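Local coordinates for protein branched-chain-amino-acid aminotransferase (Deinococcus radiodurans, PDB 3UYY) that probably catalyses the pyridoxal-phosphate-dependent transfer of the amino group of leucine, isoleucine or valine to 2-oxoglutarate in branched-chain amino-acid metabolism, at residues T36-L41 with G52-D57; A81-D86 with H131-Y136. One frame throughout, in Å; residues are numbered along the deposited sequence.

Contact 1. Residues T36-L41 with G52-D57; sequences TDLRYL and GTLTED
Arg-39 and Thr-55, Tyr-40 and Leu-54, and Leu-41 and Thr-53 face one another in an antiparallel beta hairpin, strands 39-45 and 48-55, at the margin of the seven-stranded sheet. Arg-39 and Thr-55 form a hydrogen-bonded pair, with Arg-39 N to Thr-55 O at 2.8 Å; Leu-41 and Thr-53 pair likewise, and Tyr-40 with Leu-54 is the non-hydrogen-bonded pair between them. On the Tyr-40 face, Leu-54 reaches over to the partner strand. Leu-54 CD1 meets the edge of the Tyr-40 ring and lies 4.1 Å from Tyr-40 CB, while Leu-54 CD2 sits 4.0 Å from Leu-38 CD1, the two leucine side chains crossing at about a right angle. With CG anti to the backbone N (chi1 175°), the tyrosine lies along the neighbouring strand, Thr-53 N over one ring face and Tyr-40 OH 3.1 Å from Gly-52 CA. Arg-39 leaves by the other face, and bends at chi2 and chi3 bring its guanidinium between the loops before strand 39-45 and after 53-55. There Arg-39 NH2 donates to Thr-36 O at 2.8 Å and, more loosely, to Glu-56 O, from above the carbonyl plane; NH1 makes a salt bridge to Glu-64 of the second subunit. At its strand end Thr-55 starts an ST turn: Thr-55 OG1 accepts Asp-57 N at 3.1 Å, almost straight (177°).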
ATOM      1  N   THR B  36      17.251 -10.275 -17.190  1.00 28.65           N
ATOM      2  CA  THR B  36      17.123 -10.695 -18.582  1.00 28.24           C
ATOM      3  C   THR B  36      17.636  -9.527 -19.423  1.00 29.32           C
ATOM      4  O   THR B  36      17.924  -8.460 -18.877  1.00 29.39           O
ATOM      5  CB  THR B  36      15.664 -11.035 -18.939  1.00 21.07           C
ATOM      6  OG1 THR B  36      14.819  -9.906 -18.684  1.00 22.98           O
ATOM      7  CG2 THR B  36      15.202 -12.233 -18.111  1.00 19.71           C
ATOM      8  N   ASP B  37      17.750  -9.712 -20.739  1.00 36.97           N
ATOM      9  CA  ASP B  37      18.302  -8.669 -21.606  1.00 36.74           C
ATOM     10  C   ASP B  37      17.565  -7.348 -21.760  1.00 36.25           C
ATOM     11  O   ASP B  37      18.150  -6.297 -21.515  1.00 35.23           O
ATOM     12  CB  ASP B  37      18.575  -9.225 -23.009  1.00 36.26           C
ATOM     13  CG  ASP B  37      19.711 -10.230 -23.031  1.00 39.75           C
ATOM     14  OD1 ASP B  37      20.428 -10.351 -22.009  1.00 38.17           O
ATOM     15  OD2 ASP B  37      19.892 -10.894 -24.074  1.00 40.51           O
ATOM     16  N   LEU B  38      16.296  -7.395 -22.161  1.00 20.20           N
ATOM     17  CA  LEU B  38      15.526  -6.178 -22.408  1.00 20.62           C
ATOM     18  C   LEU B  38      14.143  -6.097 -21.747  1.00 20.30           C
ATOM     19  O   LEU B  38      13.468  -7.110 -21.580  1.00 19.37           O
ATOM     20  CB  LEU B  38      15.368  -5.993 -23.929  1.00 42.55           C
ATOM     21  CG  LEU B  38      16.632  -5.853 -24.795  1.00 42.18           C
ATOM     22  CD1 LEU B  38      16.296  -6.031 -26.282  1.00 16.10           C
ATOM     23  CD2 LEU B  38      17.263  -4.488 -24.564  1.00 43.39           C
ATOM     24  N   ARG B  39      13.743  -4.878 -21.383  1.00 27.26           N
ATOM     25  CA  ARG B  39      12.444  -4.589 -20.776  1.00 27.05           C
ATOM     26  C   ARG B  39      11.761  -3.510 -21.610  1.00 26.57           C
ATOM     27  O   ARG B  39      12.425  -2.747 -22.324  1.00 26.29           O
ATOM     28  CB  ARG B  39      12.586  -4.004 -19.378  1.00 64.95           C
ATOM     29  CG  ARG B  39      13.394  -4.797 -18.429  1.00 64.13           C
ATOM     30  CD  ARG B  39      14.432  -3.903 -17.817  1.00 32.41           C
ATOM     31  NE  ARG B  39      15.753  -4.298 -18.263  1.00 32.41           N
ATOM     32  CZ  ARG B  39      16.303  -5.486 -18.031  1.00 32.41           C
ATOM     33  NH1 ARG B  39      15.643  -6.408 -17.353  1.00 32.41           N
ATOM     34  NH2 ARG B  39      17.531  -5.739 -18.476  1.00 32.41           N
ATOM     35  N   TYR B  40      10.441  -3.433 -21.491  1.00 29.80           N
ATOM     36  CA  TYR B  40       9.668  -2.433 -22.205  1.00 27.61           C
ATOM     37  C   TYR B  40       9.466  -1.299 -21.209  1.00 27.35           C
ATOM     38  O   TYR B  40       9.355  -1.537 -19.998  1.00 29.31           O
ATOM     39  CB  TYR B  40       8.317  -3.010 -22.620  1.00 25.20           C
ATOM     40  CG  TYR B  40       7.367  -2.030 -23.277  1.00 25.66           C
ATOM     41  CD1 TYR B  40       7.362  -1.852 -24.659  1.00 26.87           C
ATOM     42  CD2 TYR B  40       6.425  -1.333 -22.520  1.00 25.20           C
ATOM     43  CE1 TYR B  40       6.440  -1.017 -25.267  1.00 44.20           C
ATOM     44  CE2 TYR B  40       5.500  -0.500 -23.119  1.00 44.20           C
ATOM     45  CZ  TYR B  40       5.507  -0.348 -24.491  1.00 44.20           C
ATOM     46  OH  TYR B  40       4.558   0.452 -25.094  1.00 44.20           O
ATOM     47  N   LEU B  41       9.414  -0.072 -21.716  1.00 31.57           N
ATOM     48  CA  LEU B  41       9.246   1.099 -20.878  1.00 31.25           C
ATOM     49  C   LEU B  41       8.446   2.154 -21.629  1.00 31.07           C
ATOM     50  O   LEU B  41       8.739   2.475 -22.785  1.00 31.45           O
ATOM     51  CB  LEU B  41      10.613   1.667 -20.511  1.00 56.38           C
ATOM     52  CG  LEU B  41      10.627   2.894 -19.604  1.00 45.07           C
ATOM     53  CD1 LEU B  41      10.102   2.524 -18.228  1.00 45.07           C
ATOM     54  CD2 LEU B  41      12.044   3.415 -19.500  1.00 45.07           C
ATOM     55  N   GLY B  52       6.397   3.739 -26.351  1.00 56.12           N
ATOM     56  CA  GLY B  52       6.795   2.484 -25.752  1.00 56.66           C
ATOM     57  C   GLY B  52       8.157   2.184 -26.324  1.00 57.01           C
ATOM     58  O   GLY B  52       8.345   2.243 -27.535  1.00 58.04           O
ATOM     59  N   THR B  53       9.110   1.860 -25.464  1.00 47.03           N
ATOM     60  CA  THR B  53      10.466   1.593 -25.915  1.00 47.81           C
ATOM     61  C   THR B  53      11.142   0.460 -25.145  1.00 49.49           C
ATOM     62  O   THR B  53      10.983   0.339 -23.936  1.00 50.98           O
ATOM     63  CB  THR B  53      11.319   2.863 -25.778  1.00 93.70           C
ATOM     64  OG1 THR B  53      12.698   2.533 -25.952  1.00 38.63           O
ATOM     65  CG2 THR B  53      11.124   3.494 -24.401  1.00 38.63           C
ATOM     66  N   LEU B  54      11.905  -0.360 -25.857  1.00 39.14           N
ATOM     67  CA  LEU B  54      12.618  -1.480 -25.263  1.00 38.22           C
ATOM     68  C   LEU B  54      13.967  -1.015 -24.739  1.00 39.43           C
ATOM     69  O   LEU B  54      14.663  -0.283 -25.430  1.00 39.47           O
ATOM     70  CB  LEU B  54      12.855  -2.555 -26.323  1.00 28.34           C
ATOM     71  CG  LEU B  54      12.389  -3.973 -26.001  1.00 36.07           C
ATOM     72  CD1 LEU B  54      10.919  -3.956 -25.604  1.00 36.07           C
ATOM     73  CD2 LEU B  54      12.609  -4.865 -27.205  1.00 36.07           C
ATOM     74  N   THR B  55      14.350  -1.420 -23.530  1.00 27.26           N
ATOM     75  CA  THR B  55      15.659  -1.021 -23.025  1.00 25.59           C
ATOM     76  C   THR B  55      16.426  -2.066 -22.213  1.00 23.39           C
ATOM     77  O   THR B  55      15.851  -3.032 -21.689  1.00 25.07           O
ATOM     78  CB  THR B  55      15.603   0.252 -22.190  1.00 22.13           C
ATOM     79  OG1 THR B  55      16.934   0.551 -21.738  1.00 25.30           O
ATOM     80  CG2 THR B  55      14.689   0.073 -20.971  1.00 25.30           C
ATOM     81  N   GLU B  56      17.736  -1.835 -22.107  1.00 29.23           N
ATOM     82  CA  GLU B  56      18.669  -2.709 -21.394  1.00 29.35           C
ATOM     83  C   GLU B  56      18.797  -2.343 -19.923  1.00 29.57           C
ATOM     84  O   GLU B  56      19.336  -3.110 -19.135  1.00 29.59           O
ATOM     85  CB  GLU B  56      20.046  -2.626 -22.066  1.00 50.73           C
ATOM     86  CG  GLU B  56      21.233  -3.137 -21.246  1.00 50.73           C
ATOM     87  CD  GLU B  56      21.803  -2.100 -20.273  1.00 50.73           C
ATOM     88  OE1 GLU B  56      21.379  -0.922 -20.308  1.00 50.73           O
ATOM     89  OE2 GLU B  56      22.695  -2.471 -19.472  1.00 50.73           O
ATOM     90  N   ASP B  57      18.294  -1.171 -19.557  1.00 36.16           N
ATOM     91  CA  ASP B  57      18.392  -0.691 -18.181  1.00 38.06           C
ATOM     92  C   ASP B  57      17.391  -1.320 -17.204  1.00 39.95           C
ATOM     93  O   ASP B  57      16.192  -1.050 -17.275  1.00 39.87           O
ATOM     94  CB  ASP B  57      18.246   0.834 -18.172  1.00 35.21           C
ATOM     95  CG  ASP B  57      18.793   1.461 -16.914  1.00 33.84           C
ATOM     96  OD1 ASP B  57      19.446   0.751 -16.120  1.00 29.40           O
ATOM     97  OD2 ASP B  57      18.586   2.673 -16.718  1.00 29.40           O
TER

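Contact 2. Residues A81-D86 with H131-Y136; sequences AYRCAD and HFLPPY
The ring of Tyr-136 lies against Ala-85, whose CB sits over the ring centre, 3.9 Å from the centroid and only 9° off the normal, in a CH-pi contact. Here the loop that follows helix 115-129 packs on the end of strand 74-83 of the antiparallel sheet and on the turn beyond it, and no direct hydrogen bond joins the two segments. Arg-83 O meets the same ring in its plane at the edge, 3.3 Å from Tyr-136 CD2. The other flat group, the Arg-83 guanidinium, carries Leu-133 CD1 on one face, offset toward the rim, with a water at its edge. The two planes stand 72° apart.

Leu-133 divides its branches: CD1 goes to the guanidinium, while Leu-133 CD2 settles on the strand, 3.8 Å from Arg-83 N. Arg-83 starts out with CG anti to the backbone N (chi1 173°), which sets Arg-83 CG 4.0 Å from Tyr-136 CB; turns at chi2 and chi3 then fold the chain back toward Leu-133. Arg-83 CB also comes to 3.5 Å from Pro-134 O. Polar ends are held from outside, Arg-83 NH1 by Gly-87 O and Tyr-136 OH by Asp-347. Tyr-82 turns away from this loop to meet Tyr-345 edge-to-face, its side chain about 5 Å from that of Thr-304, which binds glutamate and pyridoxal phosphate; the strand thus has the active-site side on one flank and the loop on the other. A single water supplies the polar link, accepting from Arg-83 NE at 2.9 Å and donating to Leu-133 O at 2.6 Å.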
ATOM      1  N   ALA B  81       4.738 -17.175 -20.158  1.00 18.55           N
ATOM      2  CA  ALA B  81       4.893 -17.582 -21.532  1.00 17.71           C
ATOM      3  C   ALA B  81       5.439 -18.997 -21.382  1.00 17.95           C
ATOM      4  O   ALA B  81       6.279 -19.267 -20.508  1.00 17.96           O
ATOM      5  CB  ALA B  81       5.914 -16.700 -22.225  1.00 20.01           C
ATOM      6  N   TYR B  82       4.972 -19.903 -22.222  1.00 23.28           N
ATOM      7  CA  TYR B  82       5.434 -21.258 -22.117  1.00 24.19           C
ATOM      8  C   TYR B  82       5.939 -21.775 -23.450  1.00 27.45           C
ATOM      9  O   TYR B  82       5.475 -21.354 -24.515  1.00 28.02           O
ATOM     10  CB  TYR B  82       4.296 -22.152 -21.606  1.00 28.32           C
ATOM     11  CG  TYR B  82       3.598 -21.651 -20.353  1.00 27.52           C
ATOM     12  CD1 TYR B  82       2.619 -20.664 -20.419  1.00 26.84           C
ATOM     13  CD2 TYR B  82       3.925 -22.169 -19.100  1.00 26.99           C
ATOM     14  CE1 TYR B  82       1.981 -20.205 -19.263  1.00 28.70           C
ATOM     15  CE2 TYR B  82       3.297 -21.719 -17.946  1.00 26.39           C
ATOM     16  CZ  TYR B  82       2.328 -20.741 -18.032  1.00 27.78           C
ATOM     17  OH  TYR B  82       1.696 -20.320 -16.883  1.00 43.91           O
ATOM     18  N   ARG B  83       6.907 -22.679 -23.388  1.00 18.67           N
ATOM     19  CA  ARG B  83       7.438 -23.278 -24.599  1.00 19.27           C
ATOM     20  C   ARG B  83       6.653 -24.563 -24.808  1.00 20.09           C
ATOM     21  O   ARG B  83       6.523 -25.374 -23.890  1.00 20.43           O
ATOM     22  CB  ARG B  83       8.922 -23.608 -24.449  1.00 29.08           C
ATOM     23  CG  ARG B  83       9.486 -24.393 -25.632  1.00 29.60           C
ATOM     24  CD  ARG B  83       9.612 -23.539 -26.891  1.00 28.73           C
ATOM     25  NE  ARG B  83      10.726 -22.596 -26.791  1.00 26.44           N
ATOM     26  CZ  ARG B  83      11.043 -21.694 -27.719  1.00 27.50           C
ATOM     27  NH1 ARG B  83      10.334 -21.592 -28.830  1.00 27.95           N
ATOM     28  NH2 ARG B  83      12.082 -20.896 -27.536  1.00 29.21           N
ATOM     29  N   CYS B  84       6.114 -24.742 -26.007  1.00 35.01           N
ATOM     30  CA  CYS B  84       5.349 -25.944 -26.305  1.00 36.70           C
ATOM     31  C   CYS B  84       6.269 -27.001 -26.870  1.00 37.41           C
ATOM     32  O   CYS B  84       7.434 -26.724 -27.164  1.00 37.21           O
ATOM     33  CB  CYS B  84       4.247 -25.636 -27.308  1.00 30.68           C
ATOM     34  SG  CYS B  84       3.146 -24.313 -26.772  1.00 30.68           S
ATOM     35  N   ALA B  85       5.743 -28.214 -27.020  1.00 53.40           N
ATOM     36  CA  ALA B  85       6.519 -29.329 -27.550  1.00 54.51           C
ATOM     37  C   ALA B  85       6.841 -29.104 -29.018  1.00 54.95           C
ATOM     38  O   ALA B  85       7.957 -29.381 -29.463  1.00 56.42           O
ATOM     39  CB  ALA B  85       5.752 -30.633 -27.381  1.00 40.87           C
ATOM     40  N   ASP B  86       5.868 -28.597 -29.768  1.00 35.06           N
ATOM     41  CA  ASP B  86       6.079 -28.356 -31.193  1.00 36.14           C
ATOM     42  C   ASP B  86       7.039 -27.205 -31.461  1.00 35.45           C
ATOM     43  O   ASP B  86       7.376 -26.940 -32.609  1.00 34.68           O
ATOM     44  CB  ASP B  86       4.753 -28.087 -31.918  1.00 30.11           C
ATOM     45  CG  ASP B  86       4.069 -26.818 -31.449  1.00 32.94           C
ATOM     46  OD1 ASP B  86       4.701 -26.028 -30.711  1.00 33.13           O
ATOM     47  OD2 ASP B  86       2.896 -26.606 -31.826  1.00 34.78           O
ATOM     48  N   HIS B 131      15.631 -16.487 -25.654  1.00 28.66           N
ATOM     49  CA  HIS B 131      16.717 -17.339 -25.191  1.00 28.48           C
ATOM     50  C   HIS B 131      16.699 -17.587 -23.685  1.00 28.13           C
ATOM     51  O   HIS B 131      17.549 -18.317 -23.157  1.00 29.61           O
ATOM     52  CB  HIS B 131      18.072 -16.769 -25.649  1.00 49.92           C
ATOM     53  CG  HIS B 131      18.237 -15.306 -25.384  1.00 51.44           C
ATOM     54  ND1 HIS B 131      19.136 -14.814 -24.462  1.00 32.25           N
ATOM     55  CD2 HIS B 131      17.598 -14.230 -25.899  1.00 32.25           C
ATOM     56  CE1 HIS B 131      19.041 -13.497 -24.418  1.00 32.25           C
ATOM     57  NE2 HIS B 131      18.114 -13.117 -25.279  1.00 32.25           N
ATOM     58  N   PHE B 132      15.728 -16.980 -23.003  1.00 24.45           N
ATOM     59  CA  PHE B 132      15.561 -17.163 -21.557  1.00 24.07           C
ATOM     60  C   PHE B 132      14.360 -18.061 -21.274  1.00 24.89           C
ATOM     61  O   PHE B 132      14.112 -18.445 -20.136  1.00 25.15           O
ATOM     62  CB  PHE B 132      15.367 -15.818 -20.841  1.00 35.37           C
ATOM     63  CG  PHE B 132      16.649 -15.090 -20.572  1.00 35.02           C
ATOM     64  CD1 PHE B 132      17.071 -14.065 -21.406  1.00 34.93           C
ATOM     65  CD2 PHE B 132      17.460 -15.466 -19.508  1.00 34.81           C
ATOM     66  CE1 PHE B 132      18.283 -13.427 -21.187  1.00 20.19           C
ATOM     67  CE2 PHE B 132      18.678 -14.836 -19.276  1.00 35.34           C
ATOM     68  CZ  PHE B 132      19.095 -13.814 -20.116  1.00 20.19           C
ATOM     69  N   LEU B 133      13.619 -18.388 -22.325  1.00 27.47           N
ATOM     70  CA  LEU B 133      12.442 -19.235 -22.199  1.00 28.38           C
ATOM     71  C   LEU B 133      12.874 -20.674 -21.927  1.00 30.59           C
ATOM     72  O   LEU B 133      13.463 -21.320 -22.792  1.00 31.05           O
ATOM     73  CB  LEU B 133      11.623 -19.193 -23.485  1.00 63.20           C
ATOM     74  CG  LEU B 133      10.106 -19.231 -23.314  1.00 30.43           C
ATOM     75  CD1 LEU B 133       9.464 -19.457 -24.667  1.00 30.43           C
ATOM     76  CD2 LEU B 133       9.712 -20.320 -22.345  1.00 30.43           C
ATOM     77  N   PRO B 134      12.594 -21.187 -20.715  1.00 24.37           N
ATOM     78  CA  PRO B 134      12.965 -22.565 -20.354  1.00 24.70           C
ATOM     79  C   PRO B 134      12.449 -23.539 -21.419  1.00 25.75           C
ATOM     80  O   PRO B 134      11.333 -23.386 -21.924  1.00 26.56           O
ATOM     81  CB  PRO B 134      12.274 -22.771 -19.003  1.00 26.77           C
ATOM     82  CG  PRO B 134      12.259 -21.382 -18.426  1.00 26.32           C
ATOM     83  CD  PRO B 134      11.856 -20.540 -19.619  1.00 26.37           C
ATOM     84  N   PRO B 135      13.270 -24.535 -21.789  1.00 28.74           N
ATOM     85  CA  PRO B 135      12.893 -25.530 -22.800  1.00 28.75           C
ATOM     86  C   PRO B 135      11.762 -26.425 -22.302  1.00 28.74           C
ATOM     87  O   PRO B 135      11.671 -26.705 -21.106  1.00 29.68           O
ATOM     88  CB  PRO B 135      14.190 -26.295 -23.023  1.00 50.45           C
ATOM     89  CG  PRO B 135      14.828 -26.247 -21.666  1.00 49.80           C
ATOM     90  CD  PRO B 135      14.618 -24.812 -21.258  1.00 32.57           C
ATOM     91  N   TYR B 136      10.896 -26.849 -23.224  1.00 44.66           N
ATOM     92  CA  TYR B 136       9.764 -27.713 -22.883  1.00 45.64           C
ATOM     93  C   TYR B 136      10.209 -28.999 -22.191  1.00 46.39           C
ATOM     94  O   TYR B 136      11.066 -29.727 -22.702  1.00 48.57           O
ATOM     95  CB  TYR B 136       8.962 -28.066 -24.141  1.00 34.44           C
ATOM     96  CG  TYR B 136       7.857 -29.075 -23.900  1.00 34.44           C
ATOM     97  CD1 TYR B 136       8.106 -30.451 -23.948  1.00 34.44           C
ATOM     98  CD2 TYR B 136       6.564 -28.652 -23.603  1.00 34.44           C
ATOM     99  CE1 TYR B 136       7.090 -31.372 -23.706  1.00 34.44           C
ATOM    100  CE2 TYR B 136       5.543 -29.559 -23.356  1.00 34.44           C
ATOM    101  CZ  TYR B 136       5.808 -30.916 -23.408  1.00 34.44           C
ATOM    102  OH  TYR B 136       4.788 -31.798 -23.142  1.00 34.44           O
TER
HETATM  103  O   HOH W   1      12.878 -22.683 -24.872  1.00 37.00           O

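From the N terminus, the chain first closes contact 1, where 52-57 returns along 36-41 after the short turn of the hairpin and completes one margin of the antiparallel sheet. It then runs on through strand 74-83, whose end opens contact 2. Strand 89-92 and helices 94-107 and 115-129 intervene before 131-136 comes back to that end, so this second loop is much longer and the two follow in series, neither nested nor crossed. Their centres are about 21 Å apart, yet the contacts touch: Phe-132 packs against Thr-36 and Asp-37. The loop after helix 115-129 thus bridges the lead-in to the hairpin and the end of strand 74-83.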